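PDB 2YEQ: alkaline phosphatase D, which hydrolyses phosphate esters as a secreted phosphodiesterase and alkaline phosphatase of Bacillus subtilis, using an active site that holds iron and calcium. Local coordinates for residues H129-A134 against T463-A468; R169-A174 against A187-D192. All coordinates share one frame; numbering follows the deposited sequence.

Interaction 1 of 2, residues H129-A134 against T463-A468; sequences HGYYTA and TEPGAA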
# COMPACT_ATOMS: atom_id res chain seq x y z
N HIS A 129 -9.38 -4.42 -13.48
CA HIS A 129 -9.33 -3.12 -14.16
C HIS A 129 -8.17 -2.97 -15.16
O HIS A 129 -8.22 -2.08 -16.02
CB HIS A 129 -9.31 -1.99 -13.14
CG HIS A 129 -10.62 -1.83 -12.43
ND1 HIS A 129 -10.93 -0.73 -11.66
CD2 HIS A 129 -11.71 -2.64 -12.40
CE1 HIS A 129 -12.15 -0.88 -11.17
NE2 HIS A 129 -12.65 -2.02 -11.61
N GLY A 130 -7.17 -3.82 -15.05
CA GLY A 130 -6.08 -3.78 -16.01
C GLY A 130 -5.01 -4.78 -15.70
O GLY A 130 -5.08 -5.51 -14.71
N TYR A 131 -4.02 -4.80 -16.59
CA TYR A 131 -2.82 -5.61 -16.47
C TYR A 131 -1.82 -4.91 -15.57
O TYR A 131 -1.84 -3.67 -15.44
CB TYR A 131 -2.27 -5.96 -17.90
CG TYR A 131 -3.28 -6.84 -18.60
CD1 TYR A 131 -3.36 -8.21 -18.31
CD2 TYR A 131 -4.27 -6.29 -19.41
CE1 TYR A 131 -4.34 -9.02 -18.89
CE2 TYR A 131 -5.25 -7.07 -19.97
CZ TYR A 131 -5.28 -8.44 -19.70
OH TYR A 131 -6.29 -9.19 -20.24
N TYR A 132 -0.98 -5.70 -14.93
CA TYR A 132 0.04 -5.26 -14.00
C TYR A 132 1.38 -4.86 -14.67
O TYR A 132 2.47 -5.05 -14.13
CB TYR A 132 0.26 -6.33 -12.93
CG TYR A 132 -0.93 -6.57 -11.96
CD1 TYR A 132 -2.02 -5.69 -11.89
CD2 TYR A 132 -0.91 -7.66 -11.10
CE1 TYR A 132 -3.08 -5.93 -10.99
CE2 TYR A 132 -1.94 -7.90 -10.21
CZ TYR A 132 -3.03 -7.04 -10.16
OH TYR A 132 -4.03 -7.32 -9.24
N THR A 133 1.27 -4.20 -15.80
CA THR A 133 2.42 -3.61 -16.48
C THR A 133 3.25 -2.73 -15.54
O THR A 133 4.49 -2.72 -15.61
CB THR A 133 1.95 -2.78 -17.65
OG1 THR A 133 0.92 -3.50 -18.33
CG2 THR A 133 3.11 -2.43 -18.62
N ALA A 134 2.59 -2.01 -14.61
CA ALA A 134 3.34 -1.20 -13.65
C ALA A 134 4.40 -1.99 -12.92
O ALA A 134 5.50 -1.48 -12.68
CB ALA A 134 2.39 -0.48 -12.62
N THR A 463 -5.45 -1.39 -19.92
CA THR A 463 -6.47 -2.28 -20.46
C THR A 463 -5.89 -3.26 -21.51
O THR A 463 -6.52 -4.25 -21.84
CB THR A 463 -7.66 -1.49 -21.09
OG1 THR A 463 -7.16 -0.49 -21.99
CG2 THR A 463 -8.50 -0.83 -20.02
N GLU A 464 -4.70 -2.93 -22.02
CA GLU A 464 -3.88 -3.83 -22.84
C GLU A 464 -2.53 -3.95 -22.16
O GLU A 464 -2.06 -3.00 -21.54
CB GLU A 464 -3.66 -3.27 -24.24
CG GLU A 464 -4.90 -2.82 -24.98
CD GLU A 464 -5.88 -3.96 -25.25
OE1 GLU A 464 -5.47 -5.14 -25.32
OE2 GLU A 464 -7.08 -3.67 -25.39
N PRO A 465 -1.91 -5.12 -22.24
CA PRO A 465 -0.54 -5.26 -21.76
C PRO A 465 0.42 -4.39 -22.57
O PRO A 465 0.10 -4.01 -23.71
CB PRO A 465 -0.22 -6.74 -21.99
CG PRO A 465 -1.46 -7.37 -22.38
CD PRO A 465 -2.38 -6.34 -22.90
N GLY A 466 1.56 -4.05 -21.98
CA GLY A 466 2.71 -3.51 -22.73
C GLY A 466 2.87 -2.01 -22.89
O GLY A 466 3.65 -1.57 -23.73
N ALA A 467 2.14 -1.21 -22.10
CA ALA A 467 2.38 0.24 -22.08
C ALA A 467 3.79 0.58 -21.59
O ALA A 467 4.34 -0.07 -20.71
CB ALA A 467 1.34 0.98 -21.19
N ALA A 468 4.36 1.62 -22.19
CA ALA A 468 5.64 2.16 -21.78
C ALA A 468 5.43 3.00 -20.51
O ALA A 468 4.34 3.51 -20.29
CB ALA A 468 6.23 3.04 -22.93
O HOH W 1 -0.17 -1.65 -20.11
O HOH W 2 1.84 -5.78 -18.98

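Interaction 2 of 2, residues R169-A174 against A187-D192; sequences RTHNSA and AQYRSD. With EDO (1,2-ethanediol), chain S; EDO (1,2-ethanediol), chain F.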
# COMPACT_ATOMS: atom_id res chain seq x y z
N ARG A 169 -10.11 -8.22 -17.02
CA ARG A 169 -10.00 -9.52 -16.37
C ARG A 169 -11.17 -9.66 -15.39
O ARG A 169 -11.94 -8.71 -15.20
CB ARG A 169 -8.67 -9.67 -15.65
CG ARG A 169 -7.42 -9.43 -16.52
CD ARG A 169 -6.15 -9.92 -15.85
NE ARG A 169 -5.60 -8.90 -14.93
CZ ARG A 169 -4.40 -8.95 -14.37
NH1 ARG A 169 -3.61 -9.99 -14.59
NH2 ARG A 169 -3.97 -7.97 -13.58
N THR A 170 -11.30 -10.83 -14.78
CA THR A 170 -12.50 -11.18 -14.01
C THR A 170 -12.13 -11.83 -12.70
O THR A 170 -11.32 -12.77 -12.68
CB THR A 170 -13.38 -12.16 -14.82
OG1 THR A 170 -13.69 -11.56 -16.08
CG2 THR A 170 -14.71 -12.47 -14.06
N HIS A 171 -12.73 -11.38 -11.60
CA HIS A 171 -12.51 -12.02 -10.34
C HIS A 171 -12.91 -13.48 -10.39
O HIS A 171 -13.78 -13.87 -11.16
CB HIS A 171 -13.25 -11.27 -9.22
CG HIS A 171 -12.50 -10.08 -8.71
ND1 HIS A 171 -13.11 -8.88 -8.43
CD2 HIS A 171 -11.18 -9.91 -8.45
CE1 HIS A 171 -12.20 -8.02 -8.00
NE2 HIS A 171 -11.02 -8.62 -7.98
N ASN A 172 -12.23 -14.28 -9.57
CA ASN A 172 -12.31 -15.75 -9.58
C ASN A 172 -13.55 -16.30 -8.91
O ASN A 172 -13.87 -17.47 -9.10
CB ASN A 172 -11.08 -16.33 -8.86
CG ASN A 172 -11.09 -16.05 -7.32
OD1 ASN A 172 -11.14 -14.90 -6.87
ND2 ASN A 172 -11.02 -17.11 -6.53
N SER A 173 -14.23 -15.47 -8.12
CA SER A 173 -15.34 -15.92 -7.30
C SER A 173 -16.33 -14.80 -7.03
O SER A 173 -16.07 -13.64 -7.33
CB SER A 173 -14.81 -16.45 -5.96
OG SER A 173 -14.36 -15.39 -5.10
N ALA A 174 -17.48 -15.16 -6.47
CA ALA A 174 -18.38 -14.17 -5.86
C ALA A 174 -17.64 -13.44 -4.76
O ALA A 174 -16.54 -13.83 -4.37
CB ALA A 174 -19.65 -14.86 -5.27
N ALA A 187 -4.41 -15.67 -3.97
CA ALA A 187 -3.77 -16.49 -4.98
C ALA A 187 -4.03 -15.98 -6.40
O ALA A 187 -3.12 -16.02 -7.24
CB ALA A 187 -4.21 -17.95 -4.83
N GLN A 188 -5.25 -15.50 -6.69
CA GLN A 188 -5.55 -14.98 -8.02
C GLN A 188 -4.63 -13.81 -8.36
O GLN A 188 -4.08 -13.75 -9.45
CB GLN A 188 -6.99 -14.52 -8.16
CG GLN A 188 -7.27 -13.85 -9.49
CD GLN A 188 -8.73 -13.48 -9.69
OE1 GLN A 188 -9.37 -12.95 -8.78
NE2 GLN A 188 -9.25 -13.73 -10.90
N TYR A 189 -4.54 -12.86 -7.43
CA TYR A 189 -3.74 -11.64 -7.62
C TYR A 189 -2.25 -11.96 -7.69
O TYR A 189 -1.56 -11.48 -8.57
CB TYR A 189 -4.01 -10.62 -6.47
CG TYR A 189 -5.25 -9.77 -6.69
CD1 TYR A 189 -6.50 -10.36 -6.87
CD2 TYR A 189 -5.19 -8.39 -6.65
CE1 TYR A 189 -7.63 -9.60 -7.06
CE2 TYR A 189 -6.31 -7.61 -6.86
CZ TYR A 189 -7.54 -8.22 -7.03
OH TYR A 189 -8.66 -7.45 -7.25
N ARG A 190 -1.77 -12.78 -6.75
CA ARG A 190 -0.37 -13.09 -6.60
C ARG A 190 0.17 -14.03 -7.71
O ARG A 190 1.38 -14.16 -7.86
CB ARG A 190 -0.14 -13.68 -5.21
CG ARG A 190 1.29 -13.86 -4.76
CD ARG A 190 2.03 -12.53 -4.80
NE ARG A 190 3.01 -12.30 -3.75
CZ ARG A 190 2.79 -12.29 -2.43
NH1 ARG A 190 1.61 -12.58 -1.90
NH2 ARG A 190 3.81 -12.05 -1.62
N SER A 191 -0.73 -14.64 -8.48
CA SER A 191 -0.38 -15.51 -9.60
C SER A 191 0.17 -14.71 -10.80
O SER A 191 0.73 -15.28 -11.72
CB SER A 191 -1.63 -16.26 -10.10
OG SER A 191 -1.94 -17.30 -9.21
N ASP A 192 -0.11 -13.41 -10.82
CA ASP A 192 0.30 -12.57 -11.93
C ASP A 192 1.83 -12.48 -11.96
O ASP A 192 2.44 -12.11 -10.97
CB ASP A 192 -0.30 -11.18 -11.78
CG ASP A 192 0.05 -10.29 -12.93
OD1 ASP A 192 1.22 -9.86 -12.96
OD2 ASP A 192 -0.83 -10.05 -13.79
C1 EDO S . -17.78 -18.56 -5.40
O1 EDO S . -18.20 -17.98 -6.65
C2 EDO S . -18.02 -17.62 -4.22
O2 EDO S . -17.49 -18.18 -3.01
C1 EDO F . -16.67 -16.73 -11.21
O1 EDO F . -15.91 -15.93 -12.12
C2 EDO F . -17.88 -15.97 -10.70
O2 EDO F . -18.68 -16.83 -9.89

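Interaction 1 of 2, residues H129-A134 against T463-A468
Tyr131 and Thr133 pack against Thr463-Ala467 in a water-bridged contact between two loops of the calcineurin-like phosphatase fold: the turn leading into helix 133-138 lies against the connection from strand 451-459 to strand 470-477. The Tyr131 ring does the apolar work. With CG beside its own backbone N (chi1 -65°), the ring swings toward the loop and lays one face against Pro465, whose CG sits 4.2 Å above the ring plane, displaced toward the rim. The compact, ring-closed proline presents CG and CD to the aromatic face without a flexible chain. At the ring edge, in plane, Tyr131 CE2 comes 3.6 Å from Thr463 O, while the backbone of Tyr131 makes hydrogen bonds with that of Val462.

Threonine's two branches part at Thr133, in the first turn of the helix. Its methyl CG2 packs against the loop, 3.4 Å from Ala467 O, an oxygen that accepts a hydrogen bond from His137 NE2. Its hydroxyl is too far from the loop backbone to bond directly and turns to a bridging water. That water donates to Glu464 O and accepts from Ala467 N, linking the backbone at both residues to the first residue of the helix. Gly466, with phi of 93°, takes a conformation that glycine adopts easily. The water receives its third bond from Thr133, whose OG1 stands 2.8 Å from the water O.

Interaction 2 of 2, residues R169-A174 against A187-D192
Gln188 reaches across because its CG is anti to the backbone N (chi1 174°) and its CD continues the extension, while chi1 of His171 sets CG beside its own backbone N; the imidazole comes edge-on to Tyr189. Together they join the C-terminal part of helix 179-190 to the loop that precedes it, in a partly buried part of the calcineurin-like phosphatase domain.

A glutamine suits this place because its amide carries both a donor and an acceptor. Gln188 NE2 gives a hydrogen bond to Thr170 O at 2.9 Å, bent at the hydrogen, and Gln188 OE1 takes the longer one from Asn172 N at 3.3 Å. That second donor stands well to the side of the carbonyl, at a C=O...N angle of 96°. Asn172 OD1 has its own partner in Arg185 NE, back along the helix.

His171 and Tyr189 meet rim to rim, their planes nearly parallel and neither ring over the other. His171 NE2 faces Tyr189 OH, which it meets at the edge of the phenol ring, in its plane, in a straight, short hydrogen bond of 2.7 Å. Histidine fits because a ring nitrogen can donate or accept at the rim, matching a hydroxyl. Tyr189 OH is also bonded to Tyr127 N, so two nitrogens grip this buried oxygen.

Arg169 and Asp192 supply the charged link at the other end. The arginine, with several N-H groups to share among partners, bends at chi3, and its NE is held by Tyr127 O. Asp192 has two oxygens for two tasks: OD1 caps the following helix at Leu195 N, and OD2 receives the salt bridge. The guanidinium and carboxylate planes stand 81° apart, yet Asp192 OD2 lies in the guanidinium plane, 2.9 Å from Arg169 NH1.

How the interactions relate
Both segments of interaction 2, 169-174 and 187-192, lie within the span that interaction 1 closes, and the two contacts, with centres 16 Å apart, meet directly. Tyr132, between the two residues that carry interaction 1, turns the other way, into interaction 2: its ring makes a cation-pi contact with Arg169, Tyr132 CE1 being 3.4 Å from Arg169 NH2, and Tyr132 CD2 is 3.3 Å from Asp192 CG. Arg169 NH2 also gives a weak hydrogen bond to Gly130 O, so one guanidinium serves both. The 129-134 segment follows shortly after Cys124, an iron ligand, and Tyr132 OH bonds to Gln125 O, next to that cysteine in sequence.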